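Long-range contacts in histone-lysine N-methyltransferase, H3 lysine-9 specific SUVH4 (Arabidopsis thaliana, PDB 4QEO), which methylates histone H3 at the lysine whose modification marks chromatin for repression in Arabidopsis and binds methylated DNA, so linking DNA methylation to transcriptional silencing: residues A49-L60 and M75-H83; A123-Q131 and V204-L212. One frame throughout, in Å; residues are numbered along the deposited sequence.

Contact 1: residues A49-L60 and M75-H83; sequences AILYPRKIIGDL and MCAVGFHNH. With nucleotides of chain C.
Tyr52 and Val78 make the one direct backbone hydrogen bond between the loop 49-60 and the end of the helix in 75-83: Tyr52 N reaches Val78 O at 2.9 Å, bent at the hydrogen (143°) and approaching from above the carbonyl plane. Weaker CH···O contacts flank it, from Ile50 CA to Ala77 O and from Gly79 CA to Tyr52 O, the second at 3.4 Å. Gly79, with positive phi, closes the helix in a Schellman motif whose bonds, Phe80 N to Met75 O and Gly79 N to Cys76 O, are weak; lacking a side chain, it lets its alpha carbon lie against the loop at Tyr52 O. A water extends the polar seam, donating to Arg54 O and, at 2.7 Å, to Gly79 O, which also receives a weak bond from Asn82 ND2.

Aliphatic side chains cover this seam. With CG2 of Ile50 anti to the backbone N, that methyl rests on the last helical turn, 3.7 Å from Gly79 N, while CD1 reaches Ala77 O at 3.6 Å. Leu60 CD2 lies 3.7 Å from Phe80 CA. The Tyr52 ring is held between Leu60 CG over one face and Leu51 CG over the other, and its hydroxyl is tied to Pro61 O.

Polar and charged groups gather at one end. Lys55 and Asn82 run past each other in opposite directions. His83 NE2 donates to DA11 OP1 of chain C at 3.1 Å (156°), in the plane of the ring. Lys55 NZ stands 3.7 Å from DA11 OP2 of the same phosphate.

Ala77 O is buried without a hydrogen-bonding partner, its surroundings here being largely Ile50 carbons. The contact pairs a largely backbone and aliphatic interface with a polar end, where Lys55 and His83, one from each segment, approach one phosphate; the charge of Lys55 would probably favour it.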
loop_
_atom_site.group_PDB
_atom_site.type_symbol
_atom_site.label_atom_id
_atom_site.label_comp_id
_atom_site.label_asym_id
_atom_site.label_seq_id
_atom_site.Cartn_x
_atom_site.Cartn_y
_atom_site.Cartn_z
ATOM N N ALA A 49 -4.668 10.312 16.569
ATOM C CA ALA A 49 -3.639 9.759 15.700
ATOM C C ALA A 49 -3.582 10.413 14.316
ATOM O O ALA A 49 -2.883 9.913 13.438
ATOM C CB ALA A 49 -3.814 8.233 15.564
ATOM N N ILE A 50 -4.326 11.499 14.115
ATOM C CA ILE A 50 -4.213 12.286 12.882
ATOM C C ILE A 50 -2.833 12.943 12.831
ATOM O O ILE A 50 -2.506 13.774 13.677
ATOM C CB ILE A 50 -5.299 13.378 12.769
ATOM C CG1 ILE A 50 -6.688 12.797 13.051
ATOM C CG2 ILE A 50 -5.270 14.046 11.373
ATOM C CD1 ILE A 50 -7.098 11.684 12.102
ATOM N N LEU A 51 -2.026 12.560 11.846
ATOM C CA LEU A 51 -0.635 13.024 11.758
ATOM C C LEU A 51 -0.473 14.560 11.749
ATOM O O LEU A 51 0.405 15.114 12.425
ATOM C CB LEU A 51 0.054 12.425 10.527
ATOM C CG LEU A 51 1.531 12.796 10.392
ATOM C CD1 LEU A 51 2.307 12.307 11.637
ATOM C CD2 LEU A 51 2.103 12.208 9.115
ATOM N N TYR A 52 -1.293 15.239 10.960
ATOM C CA TYR A 52 -1.247 16.699 10.908
ATOM C C TYR A 52 -2.611 17.214 11.293
ATOM O O TYR A 52 -3.435 17.475 10.413
ATOM C CB TYR A 52 -0.886 17.186 9.495
ATOM C CG TYR A 52 0.508 16.779 9.083
ATOM C CD1 TYR A 52 1.621 17.366 9.674
ATOM C CD2 TYR A 52 0.715 15.780 8.134
ATOM C CE1 TYR A 52 2.903 16.990 9.316
ATOM C CE2 TYR A 52 1.988 15.402 7.767
ATOM C CZ TYR A 52 3.080 16.008 8.368
ATOM O OH TYR A 52 4.351 15.634 8.002
ATOM N N PRO A 53 -2.857 17.357 12.607
ATOM C CA PRO A 53 -4.181 17.678 13.159
ATOM C C PRO A 53 -4.579 19.139 12.986
ATOM O O PRO A 53 -5.751 19.476 13.221
ATOM C CB PRO A 53 -4.014 17.363 14.647
ATOM C CG PRO A 53 -2.587 17.659 14.917
ATOM C CD PRO A 53 -1.833 17.261 13.665
ATOM N N ARG A 54 -3.634 19.989 12.590
ATOM C CA ARG A 54 -3.939 21.390 12.285
ATOM C C ARG A 54 -3.666 21.663 10.813
ATOM O O ARG A 54 -2.820 21.010 10.189
ATOM C CB ARG A 54 -3.096 22.343 13.141
ATOM C CG ARG A 54 -3.298 22.213 14.658
ATOM C CD ARG A 54 -4.609 22.846 15.114
ATOM N NE ARG A 54 -4.603 24.301 14.967
ATOM C CZ ARG A 54 -5.696 25.057 15.017
ATOM N NH1 ARG A 54 -6.881 24.493 15.208
ATOM N NH2 ARG A 54 -5.609 26.376 14.875
ATOM N N LYS A 55 -4.362 22.645 10.264
ATOM C CA LYS A 55 -4.193 22.971 8.858
ATOM C C LYS A 55 -2.832 23.577 8.538
ATOM O O LYS A 55 -2.204 24.217 9.382
ATOM C CB LYS A 55 -5.356 23.822 8.368
ATOM C CG LYS A 55 -6.617 22.997 8.405
ATOM C CD LYS A 55 -7.743 23.637 7.697
ATOM C CE LYS A 55 -8.815 22.613 7.439
ATOM N NZ LYS A 55 -9.349 22.103 8.703
ATOM N N ILE A 56 -2.372 23.311 7.322
ATOM C CA ILE A 56 -1.047 23.707 6.876
ATOM C C ILE A 56 -1.165 24.278 5.462
ATOM O O ILE A 56 -1.808 23.681 4.590
ATOM C CB ILE A 56 -0.072 22.497 6.881
ATOM C CG1 ILE A 56 0.135 21.978 8.311
ATOM C CG2 ILE A 56 1.259 22.862 6.240
ATOM C CD1 ILE A 56 0.879 20.641 8.381
ATOM N N ILE A 57 -0.572 25.447 5.253
ATOM C CA ILE A 57 -0.433 26.008 3.911
ATOM C C ILE A 57 0.813 25.454 3.252
ATOM O O ILE A 57 1.880 25.480 3.849
ATOM C CB ILE A 57 -0.259 27.537 3.979
ATOM C CG1 ILE A 57 -1.574 28.189 4.392
ATOM C CG2 ILE A 57 0.217 28.089 2.627
ATOM C CD1 ILE A 57 -1.414 29.643 4.850
ATOM N N GLY A 58 0.699 24.957 2.033
ATOM C CA GLY A 58 1.873 24.459 1.335
ATOM C C GLY A 58 2.021 22.950 1.424
ATOM O O GLY A 58 1.039 22.237 1.599
ATOM N N ASP A 59 3.251 22.451 1.312
ATOM C CA ASP A 59 3.466 21.005 1.303
ATOM C C ASP A 59 3.474 20.453 2.715
ATOM O O ASP A 59 3.881 21.152 3.639
ATOM C CB ASP A 59 4.789 20.663 0.614
ATOM C CG ASP A 59 4.657 20.592 -0.889
ATOM O OD1 ASP A 59 3.751 19.880 -1.366
ATOM O OD2 ASP A 59 5.438 21.254 -1.598
ATOM N N LEU A 60 3.006 19.211 2.882
ATOM C CA LEU A 60 3.136 18.507 4.159
ATOM C C LEU A 60 4.378 17.616 4.088
ATOM O O LEU A 60 4.572 16.894 3.112
ATOM C CB LEU A 60 1.879 17.664 4.479
ATOM C CG LEU A 60 0.656 18.328 5.152
ATOM C CD1 LEU A 60 0.178 19.571 4.410
ATOM C CD2 LEU A 60 -0.521 17.350 5.319
ATOM N N MET A 75 -6.809 10.558 3.201
ATOM C CA MET A 75 -6.441 11.975 3.266
ATOM C C MET A 75 -6.877 12.599 4.574
ATOM O O MET A 75 -6.127 13.384 5.177
ATOM C CB MET A 75 -7.016 12.761 2.069
ATOM C CG MET A 75 -6.402 12.305 0.762
ATOM S SD MET A 75 -6.818 13.348 -0.645
ATOM C CE MET A 75 -8.281 12.535 -1.139
ATOM N N CYS A 76 -8.082 12.256 5.028
ATOM C CA CYS A 76 -8.470 12.700 6.373
ATOM C C CYS A 76 -7.548 12.143 7.463
ATOM O O CYS A 76 -7.172 12.859 8.399
ATOM C CB CYS A 76 -9.909 12.295 6.699
ATOM S SG CYS A 76 -11.149 12.955 5.557
ATOM N N ALA A 77 -7.198 10.860 7.348
ATOM C CA ALA A 77 -6.421 10.192 8.396
ATOM C C ALA A 77 -5.049 10.839 8.558
ATOM O O ALA A 77 -4.548 10.948 9.668
ATOM C CB ALA A 77 -6.296 8.676 8.114
ATOM N N VAL A 78 -4.442 11.294 7.461
ATOM C CA VAL A 78 -3.158 11.994 7.616
ATOM C C VAL A 78 -3.281 13.487 7.970
ATOM O O VAL A 78 -2.335 14.108 8.461
ATOM C CB VAL A 78 -2.244 11.814 6.393
ATOM C CG1 VAL A 78 -1.948 10.344 6.189
ATOM C CG2 VAL A 78 -2.886 12.365 5.180
ATOM N N GLY A 79 -4.450 14.060 7.741
ATOM C CA GLY A 79 -4.635 15.479 7.988
ATOM C C GLY A 79 -4.355 16.329 6.753
ATOM O O GLY A 79 -4.279 17.554 6.853
ATOM N N PHE A 80 -4.220 15.665 5.604
ATOM C CA PHE A 80 -3.951 16.299 4.296
ATOM C C PHE A 80 -5.182 17.048 3.758
ATOM O O PHE A 80 -5.072 18.150 3.192
ATOM C CB PHE A 80 -3.505 15.205 3.306
ATOM C CG PHE A 80 -3.235 15.694 1.900
ATOM C CD1 PHE A 80 -4.253 15.751 0.959
ATOM C CD2 PHE A 80 -1.947 16.067 1.512
ATOM C CE1 PHE A 80 -4.000 16.191 -0.350
ATOM C CE2 PHE A 80 -1.679 16.505 0.210
ATOM C CZ PHE A 80 -2.705 16.575 -0.720
ATOM N N HIS A 81 -6.345 16.426 3.901
ATOM C CA HIS A 81 -7.618 17.046 3.527
ATOM C C HIS A 81 -8.663 16.531 4.516
ATOM O O HIS A 81 -8.943 15.331 4.575
ATOM C CB HIS A 81 -7.982 16.689 2.079
ATOM C CG HIS A 81 -9.075 17.532 1.488
ATOM N ND1 HIS A 81 -8.823 18.616 0.667
ATOM C CD2 HIS A 81 -10.426 17.436 1.582
ATOM C CE1 HIS A 81 -9.970 19.154 0.288
ATOM N NE2 HIS A 81 -10.959 18.458 0.828
ATOM N N ASN A 82 -9.236 17.444 5.294
ATOM C CA ASN A 82 -9.940 17.076 6.522
ATOM C C ASN A 82 -11.448 16.861 6.443
ATOM O O ASN A 82 -12.096 16.635 7.462
ATOM C CB ASN A 82 -9.601 18.073 7.630
ATOM C CG ASN A 82 -8.139 17.997 8.028
ATOM O OD1 ASN A 82 -7.744 17.135 8.830
ATOM N ND2 ASN A 82 -7.318 18.878 7.444
ATOM N N HIS A 83 -11.998 16.911 5.241
ATOM C CA HIS A 83 -13.397 16.548 5.028
ATOM C C HIS A 83 -13.389 15.348 4.120
ATOM O O HIS A 83 -12.551 15.269 3.219
ATOM C CB HIS A 83 -14.148 17.674 4.323
ATOM C CG HIS A 83 -14.201 18.945 5.096
ATOM N ND1 HIS A 83 -13.754 20.144 4.583
ATOM C CD2 HIS A 83 -14.673 19.215 6.336
ATOM C CE1 HIS A 83 -13.936 21.097 5.481
ATOM N NE2 HIS A 83 -14.489 20.559 6.554
ATOM P P DA C 11 -13.901 23.513 9.823
ATOM O OP1 DA C 11 -14.437 22.446 9.025
ATOM O OP2 DA C 11 -12.483 23.750 9.888
ATOM O "O5'" DA C 11 -14.745 24.809 9.487
ATOM C "C5'" DA C 11 -15.752 24.787 8.491
ATOM C "C4'" DA C 11 -16.801 25.836 8.772
ATOM O "O4'" DA C 11 -17.829 25.268 9.597
ATOM C "C3'" DA C 11 -16.302 27.073 9.509
ATOM O "O3'" DA C 11 -16.909 28.219 8.926
ATOM C "C2'" DA C 11 -16.792 26.865 10.926
ATOM C "C1'" DA C 11 -18.074 26.097 10.706
ATOM N N9 DA C 11 -18.492 25.242 11.810
ATOM C C8 DA C 11 -17.764 24.853 12.903
ATOM N N7 DA C 11 -18.417 24.066 13.717
ATOM C C5 DA C 11 -19.663 23.932 13.124
ATOM C C6 DA C 11 -20.815 23.227 13.498
ATOM N N6 DA C 11 -20.905 22.492 14.603
ATOM N N1 DA C 11 -21.891 23.314 12.694
ATOM C C2 DA C 11 -21.803 24.053 11.588
ATOM N N3 DA C 11 -20.778 24.763 11.130
ATOM C C4 DA C 11 -19.724 24.654 11.952
HETATM O O HOH W 1 -5.531 18.675 10.030
HETATM O O HOH W 2 -2.691 19.625 7.717
#

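Contact 2: residues A123-Q131 and V204-L212. With nucleotides of chain B.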
loop_
_atom_site.group_PDB
_atom_site.type_symbol
_atom_site.label_atom_id
_atom_site.label_comp_id
_atom_site.label_asym_id
_atom_site.label_seq_id
_atom_site.Cartn_x
_atom_site.Cartn_y
_atom_site.Cartn_z
ATOM N N ALA A 123 -4.524 20.351 -16.753
ATOM C CA ALA A 123 -3.245 20.004 -16.192
ATOM C C ALA A 123 -2.587 21.118 -15.419
ATOM O O ALA A 123 -2.871 21.289 -14.288
ATOM C CB ALA A 123 -2.320 19.407 -17.232
ATOM N N ASP A 124 -1.641 21.793 -16.036
ATOM C CA ASP A 124 -0.961 22.914 -15.428
ATOM C C ASP A 124 -1.930 24.062 -15.177
ATOM O O ASP A 124 -1.710 24.892 -14.373
ATOM C CB ASP A 124 0.187 23.391 -16.286
ATOM C CG ASP A 124 1.463 22.619 -16.055
ATOM O OD1 ASP A 124 1.474 21.581 -15.409
ATOM O OD2 ASP A 124 2.486 23.081 -16.547
ATOM N N THR A 125 -2.998 24.090 -15.930
ATOM C CA THR A 125 -4.023 25.105 -15.757
ATOM C C THR A 125 -5.362 24.452 -15.449
ATOM O O THR A 125 -5.703 23.501 -16.093
ATOM C CB THR A 125 -4.164 25.982 -17.011
ATOM O OG1 THR A 125 -2.967 26.710 -17.221
ATOM C CG2 THR A 125 -5.292 26.949 -16.855
ATOM N N VAL A 126 -6.091 24.969 -14.463
ATOM C CA VAL A 126 -7.379 24.397 -14.093
ATOM C C VAL A 126 -8.396 25.523 -13.895
ATOM O O VAL A 126 -8.042 26.592 -13.417
ATOM C CB VAL A 126 -7.239 23.593 -12.770
ATOM C CG1 VAL A 126 -8.590 23.198 -12.212
ATOM C CG2 VAL A 126 -6.389 22.333 -13.008
ATOM N N THR A 127 -9.646 25.285 -14.290
ATOM C CA THR A 127 -10.732 26.173 -13.912
ATOM C C THR A 127 -11.614 25.387 -12.952
ATOM O O THR A 127 -12.323 24.472 -13.359
ATOM C CB THR A 127 -11.532 26.649 -15.140
ATOM O OG1 THR A 127 -10.632 27.257 -16.068
ATOM C CG2 THR A 127 -12.585 27.711 -14.728
ATOM N N TYR A 128 -11.519 25.716 -11.670
ATOM C CA TYR A 128 -12.163 24.938 -10.607
ATOM C C TYR A 128 -13.418 25.667 -10.136
ATOM O O TYR A 128 -13.365 26.851 -9.770
ATOM C CB TYR A 128 -11.186 24.799 -9.441
ATOM C CG TYR A 128 -11.627 23.840 -8.359
ATOM C CD1 TYR A 128 -11.594 22.470 -8.562
ATOM C CD2 TYR A 128 -12.056 24.309 -7.125
ATOM C CE1 TYR A 128 -11.980 21.583 -7.535
ATOM C CE2 TYR A 128 -12.427 23.451 -6.115
ATOM C CZ TYR A 128 -12.391 22.090 -6.322
ATOM O OH TYR A 128 -12.765 21.248 -5.300
ATOM N N THR A 129 -14.555 24.975 -10.170
ATOM C CA THR A 129 -15.785 25.587 -9.721
ATOM C C THR A 129 -15.793 25.694 -8.206
ATOM O O THR A 129 -15.341 24.781 -7.517
ATOM C CB THR A 129 -16.997 24.784 -10.175
ATOM O OG1 THR A 129 -16.816 24.400 -11.539
ATOM C CG2 THR A 129 -18.298 25.614 -10.040
ATOM N N GLY A 130 -16.335 26.796 -7.687
ATOM C CA GLY A 130 -16.560 26.895 -6.257
ATOM C C GLY A 130 -17.541 25.840 -5.751
ATOM O O GLY A 130 -18.165 25.124 -6.533
ATOM N N GLN A 131 -17.677 25.742 -4.436
ATOM C CA GLN A 131 -18.641 24.825 -3.827
ATOM C C GLN A 131 -20.032 25.482 -3.784
ATOM O O GLN A 131 -20.173 26.722 -3.825
ATOM C CB GLN A 131 -18.198 24.466 -2.399
ATOM C CG GLN A 131 -18.188 25.670 -1.439
ATOM C CD GLN A 131 -17.859 25.305 0.013
ATOM O OE1 GLN A 131 -16.707 25.390 0.430
ATOM N NE2 GLN A 131 -18.879 24.918 0.790
ATOM N N VAL A 204 -22.248 30.444 -10.821
ATOM C CA VAL A 204 -21.119 29.753 -10.224
ATOM C C VAL A 204 -19.922 30.683 -10.103
ATOM O O VAL A 204 -19.758 31.635 -10.884
ATOM C CB VAL A 204 -20.681 28.526 -11.027
ATOM C CG1 VAL A 204 -21.769 27.467 -10.987
ATOM C CG2 VAL A 204 -20.272 28.920 -12.455
ATOM N N TYR A 205 -19.114 30.423 -9.085
ATOM C CA TYR A 205 -17.823 31.074 -8.952
ATOM C C TYR A 205 -16.824 30.168 -9.630
ATOM O O TYR A 205 -16.954 28.963 -9.577
ATOM C CB TYR A 205 -17.487 31.330 -7.480
ATOM C CG TYR A 205 -18.297 32.502 -6.993
ATOM C CD1 TYR A 205 -19.591 32.323 -6.483
ATOM C CD2 TYR A 205 -17.821 33.793 -7.139
ATOM C CE1 TYR A 205 -20.365 33.415 -6.086
ATOM C CE2 TYR A 205 -18.574 34.884 -6.750
ATOM C CZ TYR A 205 -19.842 34.690 -6.226
ATOM O OH TYR A 205 -20.579 35.773 -5.848
ATOM N N LYS A 206 -15.853 30.758 -10.310
ATOM C CA LYS A 206 -14.856 29.994 -11.040
ATOM C C LYS A 206 -13.501 30.499 -10.606
ATOM O O LYS A 206 -13.318 31.710 -10.481
ATOM C CB LYS A 206 -15.008 30.201 -12.568
ATOM C CG LYS A 206 -16.267 29.552 -13.152
ATOM C CD LYS A 206 -16.182 29.511 -14.675
ATOM C CE LYS A 206 -16.922 28.308 -15.204
ATOM N NZ LYS A 206 -17.055 28.320 -16.687
ATOM N N TYR A 207 -12.576 29.564 -10.391
ATOM C CA TYR A 207 -11.259 29.835 -9.848
ATOM C C TYR A 207 -10.245 29.336 -10.855
ATOM O O TYR A 207 -10.174 28.160 -11.142
ATOM C CB TYR A 207 -11.077 29.178 -8.453
ATOM C CG TYR A 207 -12.039 29.816 -7.471
ATOM C CD1 TYR A 207 -13.334 29.346 -7.347
ATOM C CD2 TYR A 207 -11.669 30.936 -6.738
ATOM C CE1 TYR A 207 -14.250 29.952 -6.491
ATOM C CE2 TYR A 207 -12.586 31.560 -5.876
ATOM C CZ TYR A 207 -13.872 31.053 -5.772
ATOM O OH TYR A 207 -14.779 31.660 -4.933
ATOM N N ARG A 208 -9.489 30.259 -11.430
ATOM C CA ARG A 208 -8.442 29.871 -12.353
ATOM C C ARG A 208 -7.145 29.693 -11.570
ATOM O O ARG A 208 -6.624 30.661 -10.939
ATOM C CB ARG A 208 -8.292 30.925 -13.444
ATOM C CG ARG A 208 -7.050 30.782 -14.314
ATOM C CD ARG A 208 -7.148 29.593 -15.266
ATOM N NE ARG A 208 -8.483 29.398 -15.849
ATOM C CZ ARG A 208 -8.944 30.072 -16.903
ATOM N NH1 ARG A 208 -10.161 29.843 -17.383
ATOM N NH2 ARG A 208 -8.193 30.996 -17.470
ATOM N N LEU A 209 -6.657 28.449 -11.645
ATOM C CA LEU A 209 -5.480 27.969 -10.929
ATOM C C LEU A 209 -4.364 27.664 -11.911
ATOM O O LEU A 209 -4.618 27.135 -13.006
ATOM C CB LEU A 209 -5.810 26.681 -10.175
ATOM C CG LEU A 209 -7.193 26.615 -9.501
ATOM C CD1 LEU A 209 -7.383 25.254 -8.867
ATOM C CD2 LEU A 209 -7.283 27.681 -8.469
ATOM N N LYS A 210 -3.136 27.986 -11.502
ATOM C CA LYS A 210 -1.936 27.749 -12.308
ATOM C C LYS A 210 -0.938 27.045 -11.426
ATOM O O LYS A 210 -0.655 27.523 -10.326
ATOM C CB LYS A 210 -1.313 29.096 -12.735
ATOM C CG LYS A 210 -2.260 30.065 -13.422
ATOM C CD LYS A 210 -2.795 29.495 -14.728
ATOM C CE LYS A 210 -2.686 30.505 -15.871
ATOM N NZ LYS A 210 -3.256 29.976 -17.146
ATOM N N ARG A 211 -0.400 25.930 -11.902
ATOM C CA ARG A 211 0.532 25.127 -11.121
ATOM C C ARG A 211 1.817 25.920 -10.894
ATOM O O ARG A 211 2.312 26.579 -11.798
ATOM C CB ARG A 211 0.841 23.817 -11.851
ATOM C CG ARG A 211 1.534 22.768 -10.991
ATOM C CD ARG A 211 1.492 21.430 -11.680
ATOM N NE ARG A 211 1.940 20.323 -10.838
ATOM C CZ ARG A 211 3.182 19.850 -10.834
ATOM N NH1 ARG A 211 4.119 20.424 -11.592
ATOM N NH2 ARG A 211 3.499 18.822 -10.058
ATOM N N LEU A 212 2.333 25.869 -9.678
ATOM C CA LEU A 212 3.545 26.594 -9.323
ATOM C C LEU A 212 4.800 25.952 -9.915
ATOM O O LEU A 212 4.855 24.742 -10.136
ATOM C CB LEU A 212 3.667 26.695 -7.803
ATOM C CG LEU A 212 2.479 27.492 -7.220
ATOM C CD1 LEU A 212 2.657 27.623 -5.732
ATOM C CD2 LEU A 212 2.349 28.879 -7.861
ATOM N N1 5CM B 7 -15.800 18.469 -6.329
ATOM C C2 5CM B 7 -15.382 18.602 -7.658
ATOM N N3 5CM B 7 -15.192 19.793 -8.228
ATOM C C4 5CM B 7 -15.391 20.897 -7.560
ATOM C C5 5CM B 7 -15.832 20.783 -6.174
ATOM C C5A 5CM B 7 -16.080 22.020 -5.398
ATOM C C6 5CM B 7 -16.037 19.546 -5.624
ATOM O O2 5CM B 7 -15.153 17.640 -8.329
ATOM N N4 5CM B 7 -15.216 22.076 -8.090
ATOM C "C1'" 5CM B 7 -16.068 17.152 -5.797
ATOM C "C2'" 5CM B 7 -15.564 16.733 -4.427
ATOM C "C3'" 5CM B 7 -16.599 15.699 -4.052
ATOM C "C4'" 5CM B 7 -17.877 16.345 -4.546
ATOM O "O4'" 5CM B 7 -17.474 17.079 -5.677
ATOM O "O3'" 5CM B 7 -16.429 14.497 -4.784
ATOM C "C5'" 5CM B 7 -18.641 17.193 -3.525
ATOM O "O5'" 5CM B 7 -17.921 18.219 -2.893
ATOM P P 5CM B 7 -18.582 19.525 -2.357
ATOM O OP1 5CM B 7 -17.535 20.450 -2.081
ATOM O OP2 5CM B 7 -19.673 19.889 -3.187
ATOM P P DT B 6 -22.387 23.415 0.134
ATOM O OP1 DT B 6 -21.478 24.452 -0.212
ATOM O OP2 DT B 6 -23.570 23.263 -0.622
ATOM O "O5'" DT B 6 -21.684 22.006 0.150
ATOM C "C5'" DT B 6 -20.369 21.866 0.655
ATOM C "C4'" DT B 6 -20.051 20.405 0.829
ATOM O "O4'" DT B 6 -20.872 19.867 1.878
ATOM C "C3'" DT B 6 -20.326 19.549 -0.409
ATOM O "O3'" DT B 6 -19.122 19.052 -0.983
ATOM C "C2'" DT B 6 -21.227 18.443 0.103
ATOM C "C1'" DT B 6 -21.041 18.509 1.599
ATOM N N1 DT B 6 -22.184 18.004 2.375
ATOM C C2 DT B 6 -21.934 17.344 3.550
ATOM O O2 DT B 6 -20.822 17.213 4.012
ATOM N N3 DT B 6 -23.050 16.869 4.188
ATOM C C4 DT B 6 -24.357 16.966 3.762
ATOM O O4 DT B 6 -25.250 16.479 4.431
ATOM C C5 DT B 6 -24.546 17.658 2.512
ATOM C C7 DT B 6 -25.930 17.815 1.970
ATOM C C6 DT B 6 -23.463 18.139 1.891
HETATM O O HOH W 3 3.940 22.547 -13.548
#
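Leu209 fills the hollow between Val126 and Tyr128: its CD1 methyl lies 4.1 Å from Val126 CG1 and 3.9 Å from Tyr128 CB, on the face of the sheet that also carries Tyr207. The Tyr207 ring turns its edge to the end of the neighbouring strand and to Gly130 just beyond it, which has no side chain, and CE1 comes within 3.8 Å of Gly130 CA.

Threonines make the relief of the other face. Thr129 CG2 abuts Val204 CB at 3.9 Å, and Thr127 CG2 lies against Lys206 CD. Arg208, its chain bent at chi2 (72°) and chi3 (39°), curls back so that NE and NH1 both grip Thr127 OG1, NH1 at 2.9 Å. That curl also brings its CD against Thr125 CG2, while Lys210 runs alongside Thr125 and donates from NZ to OG1. Beneath these side chains the antiparallel ladder includes paired bonds between Val126 and Leu209 and between Tyr128 and Tyr207.

Tyr128 leans away from the ladder, CG anti to its backbone N (-171°), and offers a ring face to 5CM7 of chain B, whose N4 sits 3.2 Å above the plane, offset toward the rim of the ring. The same N4 donates to Thr129 O (2.8 Å), so strand 125-129 helps line the pocket for the methylated base, as in SRA domains that flip this base out.

Strand 125-129 lies between strands 120-122 and 203-211, and the latter pairs in turn with 180-197. Ile110 and Met112 of strand 106-112 pack under Val126, Tyr128 and Leu209, and Val111 O receives the Tyr128 hydroxyl.

Overall arrangement
The two contacts follow one another along the chain, contact 1 closing before contact 2 opens. Their centres are 22 Å apart and their nearest atoms about 7 Å, without touching. Contact 1 joins the loop after helix 36-46 to the end of helix 72-78, with helix 10-30 also packing there; contact 2 is part of the mixed sheet of the SRA domain. Strand 106-112 of that sheet ties them together, giving Ser109 to His81 and Ile110 to Leu209. Both meet the DNA, contact 1 at a phosphate of chain C and contact 2 at the methylated cytosine of chain B, so both duplex strands are engaged from one domain, away from the zinc and S-adenosylhomocysteine sites.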